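Local coordinates for protein GntR family transcriptional regulator (Streptococcus agalactiae, PDB 7B5T) that acts as a repressor of transcription that reads a bipartite DNA motif, probably through winged helix-turn-helix domains, and binds the second messenger c-di-AMP, at residues 13-18 / 51-56; 18-23 / 84-89; 35-40 / 75-80; 142-147 / 189-194. All coordinates share one frame; numbering follows the deposited sequence.

Overall arrangement
Interactions 1, 2 and 3 belong to one compact DNA-binding head of the winged helix-turn-helix type, with centres about 13 to 15 Å apart. Interactions 1 and 2 share Ile18 and use successive turns of helix 14-28, which packs first on helix 51-63 and then on helix 80-90. Interaction 3 ties the segment before helix 40-46 to the wing strand, and Leu37 meets Val22 of the same helix 14-28. Interaction 4 lies in the TrkA-C domain, with its centre about 76 Å from that of interaction 1 and helix 96-134 in between; there Ile193 packs about 4 Å, side chain to side chain, from Ile168, which binds c-di-AMP in another structure of this protein but not in this chain.

Interaction 1 of 4, residues 13-18 / 51-56; sequences SKYQKI and PETARK
Tyr15 lays one face of its ring on Lys56 and turns its edge to Thr53, joining the first helix of a GntR-type winged helix-turn-helix domain to the first turns of helix 51-63, which by family resemblance is probably the recognition helix. The axes of the two short segments approach to 8.3 Å and cross at -68°. No hydrogen bond spans them, and the join rests on van der Waals contacts, with the ring at their centre.

Lys56 supplies its aliphatic stem. Its CB lies 3.4 Å from Tyr15 CD1, and its CD sits over the ring in a CH-pi contact, 3.8 Å from the Tyr15 ring centroid and displaced toward the CE1 and CZ rim. Ring and stem run side by side in the same direction, so successive methylenes line one face; the bend at chi4 (-60°) then carries the ammonium end away from helix 14-28. Lys56 also packs on Phe184 of the second subunit, and Tyr15 on Ser185 of that subunit.

Thr53 crosses the tyrosine at about a right angle. Its methyl CG2 lies 3.8 Å from Tyr15 CE1, while its carbonyl O stands close to the ring plane, 3.6 Å from CD1 of Tyr15. With chi1 at 63°, OG1 is placed between the backbone N and the carbonyl carbon, where it hydrogen-bonds to the carbonyl of Ser50 and plays no polar part across the contact. One turn on from Tyr15, Ile18 fills in beside the threonine: its CD1 reaches to 3.5 Å from Thr53 O and 3.8 Å from Ala54 CA.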
loop_
_atom_site.group_PDB
_atom_site.type_symbol
_atom_site.label_atom_id
_atom_site.label_comp_id
_atom_site.label_asym_id
_atom_site.label_seq_id
_atom_site.Cartn_x
_atom_site.Cartn_y
_atom_site.Cartn_z
ATOM N N SER A 13 2.192 -27.734 -30.514
ATOM C CA SER A 13 2.909 -28.313 -31.643
ATOM C C SER A 13 4.147 -29.064 -31.166
ATOM O O SER A 13 5.029 -28.483 -30.529
ATOM C CB SER A 13 3.293 -27.226 -32.644
ATOM O OG SER A 13 4.253 -27.702 -33.570
ATOM N N LYS A 14 4.200 -30.362 -31.479
ATOM C CA LYS A 14 5.318 -31.212 -31.067
ATOM C C LYS A 14 6.665 -30.695 -31.561
ATOM O O LYS A 14 7.689 -30.932 -30.909
ATOM C CB LYS A 14 5.096 -32.645 -31.545
ATOM C CG LYS A 14 6.144 -33.638 -31.058
ATOM C CD LYS A 14 5.789 -35.044 -31.498
ATOM C CE LYS A 14 4.697 -35.614 -30.596
ATOM N NZ LYS A 14 4.309 -36.995 -30.993
ATOM N N TYR A 15 6.703 -30.042 -32.727
ATOM C CA TYR A 15 7.987 -29.579 -33.248
ATOM C C TYR A 15 8.615 -28.560 -32.309
ATOM O O TYR A 15 9.836 -28.555 -32.116
ATOM C CB TYR A 15 7.835 -28.977 -34.648
ATOM C CG TYR A 15 6.837 -29.667 -35.548
ATOM C CD1 TYR A 15 7.003 -30.992 -35.919
ATOM C CD2 TYR A 15 5.751 -28.972 -36.067
ATOM C CE1 TYR A 15 6.094 -31.619 -36.752
ATOM C CE2 TYR A 15 4.840 -29.589 -36.905
ATOM C CZ TYR A 15 5.018 -30.913 -37.246
ATOM O OH TYR A 15 4.114 -31.534 -38.079
ATOM N N GLN A 16 7.800 -27.664 -31.748
ATOM C CA GLN A 16 8.302 -26.714 -30.763
ATOM C C GLN A 16 8.858 -27.433 -29.540
ATOM O O GLN A 16 9.904 -27.047 -29.004
ATOM C CB GLN A 16 7.188 -25.747 -30.360
ATOM C CG GLN A 16 7.678 -24.506 -29.651
ATOM C CD GLN A 16 8.667 -23.728 -30.486
ATOM O OE1 GLN A 16 8.323 -23.201 -31.544
ATOM N NE2 GLN A 16 9.907 -23.659 -30.023
ATOM N N LYS A 17 8.169 -28.486 -29.091
ATOM C CA LYS A 17 8.627 -29.275 -27.951
ATOM C C LYS A 17 10.011 -29.869 -28.207
ATOM O O LYS A 17 10.905 -29.796 -27.352
ATOM C CB LYS A 17 7.623 -30.394 -27.673
ATOM C CG LYS A 17 6.249 -29.945 -27.194
ATOM C CD LYS A 17 5.343 -31.159 -26.991
ATOM C CE LYS A 17 3.971 -30.774 -26.467
ATOM N NZ LYS A 17 3.102 -31.964 -26.235
ATOM N N ILE A 18 10.192 -30.476 -29.382
ATOM C CA ILE A 18 11.477 -31.065 -29.753
ATOM C C ILE A 18 12.568 -30.003 -29.747
ATOM O O ILE A 18 13.672 -30.214 -29.222
ATOM C CB ILE A 18 11.366 -31.745 -31.129
ATOM C CG1 ILE A 18 10.343 -32.883 -31.079
ATOM C CG2 ILE A 18 12.730 -32.241 -31.598
ATOM C CD1 ILE A 18 10.071 -33.523 -32.424
ATOM N N PRO A 51 11.010 -39.417 -37.239
ATOM C CA PRO A 51 12.156 -38.647 -37.754
ATOM C C PRO A 51 11.761 -37.358 -38.456
ATOM O O PRO A 51 12.512 -36.377 -38.382
ATOM C CB PRO A 51 12.837 -39.627 -38.719
ATOM C CG PRO A 51 11.762 -40.593 -39.101
ATOM C CD PRO A 51 10.890 -40.734 -37.888
ATOM N N GLU A 52 10.617 -37.333 -39.143
ATOM C CA GLU A 52 10.204 -36.123 -39.851
ATOM C C GLU A 52 9.845 -35.009 -38.877
ATOM O O GLU A 52 10.200 -33.845 -39.100
ATOM C CB GLU A 52 9.030 -36.423 -40.782
ATOM C CG GLU A 52 9.377 -37.331 -41.949
ATOM C CD GLU A 52 9.483 -38.787 -41.544
ATOM O OE1 GLU A 52 8.816 -39.184 -40.566
ATOM O OE2 GLU A 52 10.240 -39.533 -42.197
ATOM N N THR A 53 9.143 -35.345 -37.793
ATOM C CA THR A 53 8.833 -34.345 -36.779
ATOM C C THR A 53 10.103 -33.841 -36.105
ATOM O O THR A 53 10.210 -32.652 -35.780
ATOM C CB THR A 53 7.859 -34.922 -35.750
ATOM O OG1 THR A 53 8.473 -36.020 -35.064
ATOM C CG2 THR A 53 6.588 -35.408 -36.439
ATOM N N ALA A 54 11.064 -34.735 -35.859
ATOM C CA ALA A 54 12.349 -34.301 -35.314
ATOM C C ALA A 54 13.053 -33.341 -36.267
ATOM O O ALA A 54 13.690 -32.372 -35.832
ATOM C CB ALA A 54 13.229 -35.515 -35.025
ATOM N N ARG A 55 12.926 -33.579 -37.576
ATOM C CA ARG A 55 13.518 -32.671 -38.552
ATOM C C ARG A 55 12.882 -31.292 -38.483
ATOM O O ARG A 55 13.575 -30.278 -38.590
ATOM C CB ARG A 55 13.390 -33.243 -39.962
ATOM C CG ARG A 55 14.088 -32.400 -41.015
ATOM C CD ARG A 55 14.240 -33.139 -42.332
ATOM N NE ARG A 55 12.971 -33.431 -42.985
ATOM C CZ ARG A 55 12.327 -32.588 -43.785
ATOM N NH1 ARG A 55 12.824 -31.381 -44.023
ATOM N NH2 ARG A 55 11.179 -32.950 -44.345
ATOM N N LYS A 56 11.562 -31.238 -38.330
ATOM C CA LYS A 56 10.872 -29.958 -38.212
ATOM C C LYS A 56 11.264 -29.239 -36.923
ATOM O O LYS A 56 11.482 -28.016 -36.918
ATOM C CB LYS A 56 9.374 -30.218 -38.290
ATOM C CG LYS A 56 8.989 -30.803 -39.644
ATOM C CD LYS A 56 7.502 -30.936 -39.821
ATOM C CE LYS A 56 7.162 -31.544 -41.160
ATOM N NZ LYS A 56 7.663 -30.718 -42.289
#

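Interaction 2 of 4, residues 18-23 / 84-89; sequences IAVAVA and IEFLNQ
Phe86 and Leu87 on one side, Val20 and Ala23 on the other, pack helix 80-90 against the first helix of the winged helix-turn-helix domain. The segments cross at a steep angle, with 130° between their N-to-C directions, and their axes come no closer than 10.2 Å. The gap is filled by an aromatic ring and by aliphatic side chains.

The aromatic contacts come first. Phe86 has CG anti to its backbone N (chi1 163°), which sends the ring across to helix 14-28. There the CB of Ala23 meets the ring at its edge, near the ring plane, 3.9 Å from Phe86 CD2. Val20 approaches the far end of the ring obliquely and crosses the phenylalanine at about a right angle, with its CG2 3.9 Å from Phe86 CZ. The ring also packs against Leu64 and Gln16 of the same chain, and His162 of the third subunit packs on it as well.

Purely aliphatic contacts form the second group, and Leu87 makes them. Its CD2 reaches both residues of helix 14-28, 4.2 Å from Ala23 CB and 4.4 Å from Val20 CG1. Gln24 and Ala27 pack on the same leucine, extending the interface along the helix.

The last group sets leucine methyls near backbone carbonyl oxygens of helix 14-28, and there is no hydrogen bond between the segments. The two branches of Leu87 divide the task: CD2 stands 4.1 Å from Val20 O, and CD1 stands 4.1 Å from Ala23 O.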
loop_
_atom_site.group_PDB
_atom_site.type_symbol
_atom_site.label_atom_id
_atom_site.label_comp_id
_atom_site.label_asym_id
_atom_site.label_seq_id
_atom_site.Cartn_x
_atom_site.Cartn_y
_atom_site.Cartn_z
ATOM N N ILE A 18 10.192 -30.476 -29.382
ATOM C CA ILE A 18 11.477 -31.065 -29.753
ATOM C C ILE A 18 12.568 -30.003 -29.747
ATOM O O ILE A 18 13.672 -30.214 -29.222
ATOM C CB ILE A 18 11.366 -31.745 -31.129
ATOM C CG1 ILE A 18 10.343 -32.883 -31.079
ATOM C CG2 ILE A 18 12.730 -32.241 -31.598
ATOM C CD1 ILE A 18 10.071 -33.523 -32.424
ATOM N N ALA A 19 12.282 -28.859 -30.374
ATOM C CA ALA A 19 13.223 -27.747 -30.412
ATOM C C ALA A 19 13.653 -27.344 -29.009
ATOM O O ALA A 19 14.846 -27.177 -28.737
ATOM C CB ALA A 19 12.600 -26.561 -31.149
ATOM N N VAL A 20 12.683 -27.177 -28.105
ATOM C CA VAL A 20 13.005 -26.761 -26.742
ATOM C C VAL A 20 13.880 -27.802 -26.056
ATOM O O VAL A 20 14.855 -27.464 -25.377
ATOM C CB VAL A 20 11.719 -26.493 -25.938
ATOM C CG1 VAL A 20 12.059 -26.145 -24.496
ATOM C CG2 VAL A 20 10.920 -25.366 -26.570
ATOM N N ALA A 21 13.542 -29.084 -26.215
ATOM C CA ALA A 21 14.328 -30.137 -25.572
ATOM C C ALA A 21 15.784 -30.121 -26.035
ATOM O O ALA A 21 16.718 -30.108 -25.216
ATOM C CB ALA A 21 13.690 -31.500 -25.843
ATOM N N VAL A 22 16.002 -30.116 -27.353
ATOM C CA VAL A 22 17.376 -30.176 -27.851
ATOM C C VAL A 22 18.121 -28.880 -27.539
ATOM O O VAL A 22 19.324 -28.899 -27.239
ATOM C CB VAL A 22 17.403 -30.527 -29.353
ATOM C CG1 VAL A 22 16.499 -29.622 -30.137
ATOM C CG2 VAL A 22 18.827 -30.464 -29.897
ATOM N N ALA A 23 17.432 -27.736 -27.597
ATOM C CA ALA A 23 18.063 -26.473 -27.224
ATOM C C ALA A 23 18.470 -26.466 -25.755
ATOM O O ALA A 23 19.522 -25.924 -25.398
ATOM C CB ALA A 23 17.121 -25.308 -27.532
ATOM N N ILE A 84 20.449 -20.141 -25.068
ATOM C CA ILE A 84 20.020 -19.606 -23.778
ATOM C C ILE A 84 19.035 -18.456 -23.968
ATOM O O ILE A 84 18.044 -18.352 -23.237
ATOM C CB ILE A 84 21.228 -19.212 -22.901
ATOM C CG1 ILE A 84 21.842 -17.875 -23.318
ATOM C CG2 ILE A 84 22.284 -20.314 -22.915
ATOM C CD1 ILE A 84 22.853 -17.326 -22.334
ATOM N N GLU A 85 19.297 -17.559 -24.924
ATOM C CA GLU A 85 18.336 -16.499 -25.222
ATOM C C GLU A 85 16.980 -17.081 -25.611
ATOM O O GLU A 85 15.935 -16.624 -25.132
ATOM C CB GLU A 85 18.875 -15.595 -26.331
ATOM C CG GLU A 85 20.128 -14.829 -25.947
ATOM C CD GLU A 85 20.555 -13.834 -27.008
ATOM O OE1 GLU A 85 21.756 -13.489 -27.049
ATOM O OE2 GLU A 85 19.690 -13.397 -27.798
ATOM N N PHE A 86 16.982 -18.091 -26.485
ATOM C CA PHE A 86 15.731 -18.734 -26.877
ATOM C C PHE A 86 15.041 -19.393 -25.690
ATOM O O PHE A 86 13.812 -19.334 -25.573
ATOM C CB PHE A 86 15.974 -19.743 -27.999
ATOM C CG PHE A 86 14.847 -20.724 -28.187
ATOM C CD1 PHE A 86 13.664 -20.334 -28.794
ATOM C CD2 PHE A 86 14.991 -22.047 -27.799
ATOM C CE1 PHE A 86 12.628 -21.236 -28.974
ATOM C CE2 PHE A 86 13.963 -22.956 -27.983
ATOM C CZ PHE A 86 12.780 -22.550 -28.571
ATOM N N LEU A 87 15.805 -20.054 -24.815
ATOM C CA LEU A 87 15.190 -20.673 -23.642
ATOM C C LEU A 87 14.563 -19.626 -22.732
ATOM O O LEU A 87 13.436 -19.805 -22.255
ATOM C CB LEU A 87 16.217 -21.506 -22.876
ATOM C CG LEU A 87 16.750 -22.757 -23.575
ATOM C CD1 LEU A 87 17.747 -23.466 -22.681
ATOM C CD2 LEU A 87 15.616 -23.690 -23.960
ATOM N N ASN A 88 15.271 -18.520 -22.490
ATOM C CA ASN A 88 14.717 -17.441 -21.678
ATOM C C ASN A 88 13.447 -16.889 -22.305
ATOM O O ASN A 88 12.481 -16.578 -21.599
ATOM C CB ASN A 88 15.747 -16.324 -21.488
ATOM C CG ASN A 88 16.988 -16.792 -20.755
ATOM O OD1 ASN A 88 17.003 -17.870 -20.161
ATOM N ND2 ASN A 88 18.036 -15.978 -20.788
ATOM N N GLN A 89 13.439 -16.734 -23.630
ATOM C CA GLN A 89 12.263 -16.185 -24.295
ATOM C C GLN A 89 11.078 -17.141 -24.238
ATOM O O GLN A 89 9.957 -16.728 -23.919
ATOM C CB GLN A 89 12.594 -15.857 -25.752
ATOM C CG GLN A 89 11.438 -15.231 -26.512
ATOM C CD GLN A 89 10.963 -13.941 -25.884
ATOM O OE1 GLN A 89 11.768 -13.128 -25.430
ATOM N NE2 GLN A 89 9.650 -13.751 -25.842
#

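Interaction 3 of 4, residues 35-40 / 75-80; sequences EKLKSR and AIILSK
Leu37 and Ala75 are held together by both backbone and side chain. Leu37 N donates to Ala75 O at 2.6 Å with an N-H...O angle of 168°, the donor standing somewhat off the carbonyl plane, and the neighbouring Lys36 and Ile76 form a single beta bridge.

Lys36 is bent at its far end. Its CG stands anti to the backbone N, which carries the stem slantwise over the partner: CG lies 3.2 Å from Ala75 O and 3.6 Å from Ile76 CG1. Beyond CD the chain folds back, with chi3 at 67° and chi4 at 70°. The curl brings NZ round to Leu37 O, where it donates a 2.9 Å hydrogen bond that meets the carbonyl almost end-on; a weak bond from NZ to Ser73 O adds to the hold. The ammonium group therefore returns to the backbone instead of following the stem outward.

Leu37 turns the other way, to the apolar interior. Its CB faces Ala75 CB at 3.9 Å, and its CG approaches the CD1 end of Ile77 at 4.3 Å. A bend at chi2 brings that end of Ile77 nearer, while its CG1 passes 3.3 Å from Glu35 O. Behind this layer lies helix 14-28, with Val22 under Leu37 and Ile26 under Ile77.

Ile76 is in turn paired by its backbone with Thr68, the other strand of a two-stranded hairpin. Such a bridge from the segment between the first helix and the helix-turn-helix to the strand of the beta hairpin, the wing, is characteristic of winged helix-turn-helix domains.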
loop_
_atom_site.group_PDB
_atom_site.type_symbol
_atom_site.label_atom_id
_atom_site.label_comp_id
_atom_site.label_asym_id
_atom_site.label_seq_id
_atom_site.Cartn_x
_atom_site.Cartn_y
_atom_site.Cartn_z
ATOM N N GLU A 35 30.332 -30.042 -31.511
ATOM C CA GLU A 35 29.804 -31.393 -31.621
ATOM C C GLU A 35 28.609 -31.418 -32.563
ATOM O O GLU A 35 27.763 -30.520 -32.548
ATOM C CB GLU A 35 29.414 -31.889 -30.226
ATOM C CG GLU A 35 29.060 -33.356 -30.067
ATOM C CD GLU A 35 28.382 -33.606 -28.727
ATOM O OE1 GLU A 35 28.568 -32.762 -27.818
ATOM O OE2 GLU A 35 27.654 -34.613 -28.585
ATOM N N LYS A 36 28.541 -32.460 -33.382
ATOM C CA LYS A 36 27.466 -32.642 -34.343
ATOM C C LYS A 36 26.478 -33.662 -33.792
ATOM O O LYS A 36 26.853 -34.577 -33.053
ATOM C CB LYS A 36 28.004 -33.079 -35.707
ATOM C CG LYS A 36 26.934 -33.261 -36.769
ATOM C CD LYS A 36 27.514 -33.802 -38.054
ATOM C CE LYS A 36 28.015 -35.213 -37.863
ATOM N NZ LYS A 36 26.859 -36.135 -37.679
ATOM N N LEU A 37 25.210 -33.507 -34.159
ATOM C CA LEU A 37 24.207 -34.451 -33.701
ATOM C C LEU A 37 24.166 -35.678 -34.604
ATOM O O LEU A 37 24.753 -35.717 -35.688
ATOM C CB LEU A 37 22.833 -33.791 -33.645
ATOM C CG LEU A 37 22.664 -32.766 -32.528
ATOM C CD1 LEU A 37 21.224 -32.275 -32.458
ATOM C CD2 LEU A 37 23.138 -33.330 -31.194
ATOM N N LYS A 38 23.462 -36.698 -34.130
ATOM C CA LYS A 38 23.405 -37.974 -34.816
ATOM C C LYS A 38 22.411 -37.905 -35.977
ATOM O O LYS A 38 21.861 -36.849 -36.302
ATOM C CB LYS A 38 23.073 -39.081 -33.819
ATOM C CG LYS A 38 24.006 -39.068 -32.616
ATOM C CD LYS A 38 25.464 -39.219 -33.025
ATOM C CE LYS A 38 26.389 -39.251 -31.813
ATOM N NZ LYS A 38 27.832 -39.260 -32.203
ATOM N N SER A 39 22.191 -39.048 -36.620
ATOM C CA SER A 39 21.321 -39.093 -37.784
ATOM C C SER A 39 19.929 -38.590 -37.416
ATOM O O SER A 39 19.580 -38.426 -36.241
ATOM C CB SER A 39 21.334 -40.486 -38.415
ATOM O OG SER A 39 20.679 -41.431 -37.590
ATOM N N ARG A 40 19.144 -38.314 -38.461
ATOM C CA ARG A 40 17.773 -37.845 -38.306
ATOM C C ARG A 40 16.911 -38.951 -37.705
ATOM O O ARG A 40 15.936 -38.656 -37.004
ATOM C CB ARG A 40 17.260 -37.397 -39.678
ATOM C CG ARG A 40 17.231 -38.524 -40.718
ATOM C CD ARG A 40 16.657 -38.080 -42.060
ATOM N NE ARG A 40 16.611 -39.169 -43.039
ATOM C CZ ARG A 40 17.628 -39.489 -43.838
ATOM N NH1 ARG A 40 18.762 -38.806 -43.768
ATOM N NH2 ARG A 40 17.519 -40.487 -44.709
ATOM N N ALA A 75 23.363 -32.629 -37.696
ATOM C CA ALA A 75 23.134 -31.256 -37.277
ATOM C C ALA A 75 24.352 -30.775 -36.507
ATOM O O ALA A 75 24.724 -31.366 -35.488
ATOM C CB ALA A 75 21.879 -31.149 -36.411
ATOM N N ILE A 76 24.950 -29.688 -36.980
ATOM C CA ILE A 76 26.118 -29.092 -36.348
ATOM C C ILE A 76 25.640 -27.875 -35.573
ATOM O O ILE A 76 24.886 -27.049 -36.101
ATOM C CB ILE A 76 27.188 -28.725 -37.393
ATOM C CG1 ILE A 76 27.762 -29.979 -38.060
ATOM C CG2 ILE A 76 28.282 -27.868 -36.766
ATOM C CD1 ILE A 76 28.623 -29.694 -39.275
ATOM N N ILE A 77 26.074 -27.762 -34.325
ATOM C CA ILE A 77 25.613 -26.688 -33.457
ATOM C C ILE A 77 26.352 -25.402 -33.798
ATOM O O ILE A 77 27.545 -25.413 -34.122
ATOM C CB ILE A 77 25.803 -27.078 -31.980
ATOM C CG1 ILE A 77 25.240 -28.480 -31.734
ATOM C CG2 ILE A 77 25.123 -26.072 -31.068
ATOM C CD1 ILE A 77 23.766 -28.613 -32.050
ATOM N N LEU A 78 25.639 -24.279 -33.711
ATOM C CA LEU A 78 26.174 -22.976 -34.078
ATOM C C LEU A 78 26.386 -22.087 -32.853
ATOM O O LEU A 78 27.510 -21.647 -32.601
ATOM C CB LEU A 78 25.256 -22.272 -35.086
ATOM C CG LEU A 78 25.123 -22.924 -36.461
ATOM C CD1 LEU A 78 24.153 -22.137 -37.323
ATOM C CD2 LEU A 78 26.485 -23.023 -37.128
ATOM N N SER A 79 25.334 -21.810 -32.090
ATOM C CA SER A 79 25.456 -20.893 -30.965
ATOM C C SER A 79 24.743 -21.460 -29.750
ATOM O O SER A 79 23.531 -21.688 -29.784
ATOM C CB SER A 79 24.878 -19.519 -31.322
ATOM O OG SER A 79 24.862 -18.655 -30.199
ATOM N N LYS A 80 25.509 -21.673 -28.679
ATOM C CA LYS A 80 24.930 -21.973 -27.375
ATOM C C LYS A 80 24.306 -20.727 -26.767
ATOM O O LYS A 80 23.300 -20.817 -26.055
ATOM C CB LYS A 80 26.002 -22.567 -26.456
ATOM C CG LYS A 80 25.579 -22.811 -25.016
ATOM C CD LYS A 80 26.743 -23.397 -24.231
ATOM C CE LYS A 80 26.458 -23.475 -22.743
ATOM N NZ LYS A 80 27.510 -24.248 -22.022
#

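Interaction 4 of 4, residues 142-147 / 189-194; sequences IIVSED and QGDHIF
Ile142 and Ile193 form an antiparallel hydrogen-bonded pair at the closely packed end of this contact in the TrkA-C domain. Each backbone N donates to the other's carbonyl, Ile142 N to Ile193 O and Ile193 N to Ile142 O, both at 3.0 Å. Their side chains lie alongside one another, with Ile142 CG1 3.8 Å from Ile193 CB. Val144 continues the pairing: its N donates to Asp191 O at 3.0 Å, nearly straight at 173°, and its CG1 rests 3.7 Å from Asp191 CB. Asp191 OD2 is itself held by Glu188 N and His173 ND1.

The opposite face and the loop end of the contact are looser. Ile143 and His192 run side by side with the imidazole approached obliquely, Ile143 CG1 being 4.0 Å from His192 ND1. Past Gly190, whose N still donates to Val144 O at 3.1 Å, the exposed Glu146 and the Gln189 amide cross at the surface, but their modelled approach is doubtful.

Strand 140-143 is an outermost strand of the sheet within this chain. Strand 192-196 separates it from strand 167-172, and helix 201-209 covers the Ile142 and Ile193 face through Tyr202, Met205 and Phe209 on Ile142 and Met205 on Ile193.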
loop_
_atom_site.group_PDB
_atom_site.type_symbol
_atom_site.label_atom_id
_atom_site.label_comp_id
_atom_site.label_asym_id
_atom_site.label_seq_id
_atom_site.Cartn_x
_atom_site.Cartn_y
_atom_site.Cartn_z
ATOM N N ILE A 142 4.312 22.533 18.399
ATOM C CA ILE A 142 3.324 22.409 17.336
ATOM C C ILE A 142 3.609 23.502 16.322
ATOM O O ILE A 142 4.181 24.549 16.646
ATOM C CB ILE A 142 1.850 22.508 17.795
ATOM C CG1 ILE A 142 1.606 23.781 18.615
ATOM C CG2 ILE A 142 1.411 21.237 18.514
ATOM C CD1 ILE A 142 0.150 24.223 18.639
ATOM N N ILE A 143 3.191 23.255 15.088
ATOM C CA ILE A 143 3.391 24.189 13.991
ATOM C C ILE A 143 1.998 24.687 13.627
ATOM O O ILE A 143 1.155 23.911 13.161
ATOM C CB ILE A 143 4.103 23.501 12.812
ATOM C CG1 ILE A 143 5.326 22.712 13.304
ATOM C CG2 ILE A 143 4.611 24.509 11.816
ATOM C CD1 ILE A 143 5.895 21.725 12.281
ATOM N N VAL A 144 1.752 25.987 13.814
ATOM C CA VAL A 144 0.423 26.562 13.590
ATOM C C VAL A 144 0.210 26.653 12.073
ATOM O O VAL A 144 0.710 27.556 11.405
ATOM C CB VAL A 144 0.225 27.905 14.299
ATOM C CG1 VAL A 144 1.255 28.949 13.894
ATOM C CG2 VAL A 144 -1.196 28.427 14.078
ATOM N N SER A 145 -0.536 25.695 11.537
ATOM C CA SER A 145 -0.666 25.533 10.097
ATOM C C SER A 145 -1.737 26.462 9.510
ATOM O O SER A 145 -2.348 27.281 10.207
ATOM C CB SER A 145 -0.947 24.065 9.783
ATOM O OG SER A 145 -1.291 23.887 8.424
ATOM N N GLU A 146 -1.971 26.311 8.197
ATOM C CA GLU A 146 -2.829 27.238 7.455
ATOM C C GLU A 146 -4.281 27.157 7.900
ATOM O O GLU A 146 -4.956 28.189 8.017
ATOM C CB GLU A 146 -2.754 26.948 5.953
ATOM C CG GLU A 146 -3.755 27.743 5.099
ATOM C CD GLU A 146 -3.414 29.234 5.014
ATOM O OE1 GLU A 146 -2.220 29.583 5.149
ATOM O OE2 GLU A 146 -4.337 30.062 4.844
ATOM N N ASP A 147 -4.790 25.951 8.134
ATOM C CA ASP A 147 -6.175 25.839 8.570
ATOM C C ASP A 147 -6.177 26.414 9.972
ATOM O O ASP A 147 -5.786 25.751 10.933
ATOM C CB ASP A 147 -6.650 24.389 8.545
ATOM C CG ASP A 147 -8.155 24.258 8.730
ATOM O OD1 ASP A 147 -8.897 24.694 7.823
ATOM O OD2 ASP A 147 -8.602 23.722 9.767
ATOM N N GLN A 189 -0.088 32.923 11.925
ATOM C CA GLN A 189 0.149 31.682 11.210
ATOM C C GLN A 189 1.591 31.539 10.757
ATOM O O GLN A 189 2.210 32.496 10.278
ATOM C CB GLN A 189 -0.747 31.605 9.989
ATOM C CG GLN A 189 -0.317 30.539 9.038
ATOM C CD GLN A 189 -1.239 30.446 7.878
ATOM O OE1 GLN A 189 -2.195 31.216 7.782
ATOM N NE2 GLN A 189 -0.901 29.605 6.924
ATOM N N GLY A 190 2.107 30.317 10.881
ATOM C CA GLY A 190 3.457 29.983 10.479
ATOM C C GLY A 190 4.461 30.032 11.598
ATOM O O GLY A 190 5.670 30.018 11.333
ATOM N N ASP A 191 3.990 30.062 12.839
ATOM C CA ASP A 191 4.775 30.102 14.060
ATOM C C ASP A 191 4.915 28.711 14.670
ATOM O O ASP A 191 4.072 27.829 14.484
ATOM C CB ASP A 191 4.125 31.039 15.077
ATOM C CG ASP A 191 3.876 32.416 14.513
ATOM O OD1 ASP A 191 4.448 32.738 13.450
ATOM O OD2 ASP A 191 3.095 33.173 15.127
ATOM N N HIS A 192 6.014 28.523 15.390
ATOM C CA HIS A 192 6.255 27.332 16.191
ATOM C C HIS A 192 5.949 27.641 17.655
ATOM O O HIS A 192 6.513 28.585 18.220
ATOM C CB HIS A 192 7.695 26.873 15.993
ATOM C CG HIS A 192 8.033 26.647 14.554
ATOM N ND1 HIS A 192 8.160 25.393 13.996
ATOM C CD2 HIS A 192 8.265 27.528 13.552
ATOM C CE1 HIS A 192 8.448 25.512 12.712
ATOM N NE2 HIS A 192 8.521 26.798 12.418
ATOM N N ILE A 193 5.059 26.858 18.263
ATOM C CA ILE A 193 4.606 27.077 19.637
ATOM C C ILE A 193 5.141 25.953 20.516
ATOM O O ILE A 193 4.853 24.775 20.271
ATOM C CB ILE A 193 3.074 27.143 19.734
ATOM C CG1 ILE A 193 2.521 28.338 18.958
ATOM C CG2 ILE A 193 2.641 27.233 21.189
ATOM C CD1 ILE A 193 3.034 29.662 19.444
ATOM N N PHE A 194 5.905 26.316 21.547
ATOM C CA PHE A 194 6.429 25.359 22.514
ATOM C C PHE A 194 5.586 25.384 23.783
ATOM O O PHE A 194 5.194 26.452 24.259
ATOM C CB PHE A 194 7.889 25.655 22.866
ATOM C CG PHE A 194 8.837 25.553 21.703
ATOM C CD1 PHE A 194 8.941 26.578 20.774
ATOM C CD2 PHE A 194 9.638 24.431 21.545
ATOM C CE1 PHE A 194 9.820 26.483 19.710
ATOM C CE2 PHE A 194 10.518 24.331 20.483
ATOM C CZ PHE A 194 10.609 25.360 19.565
#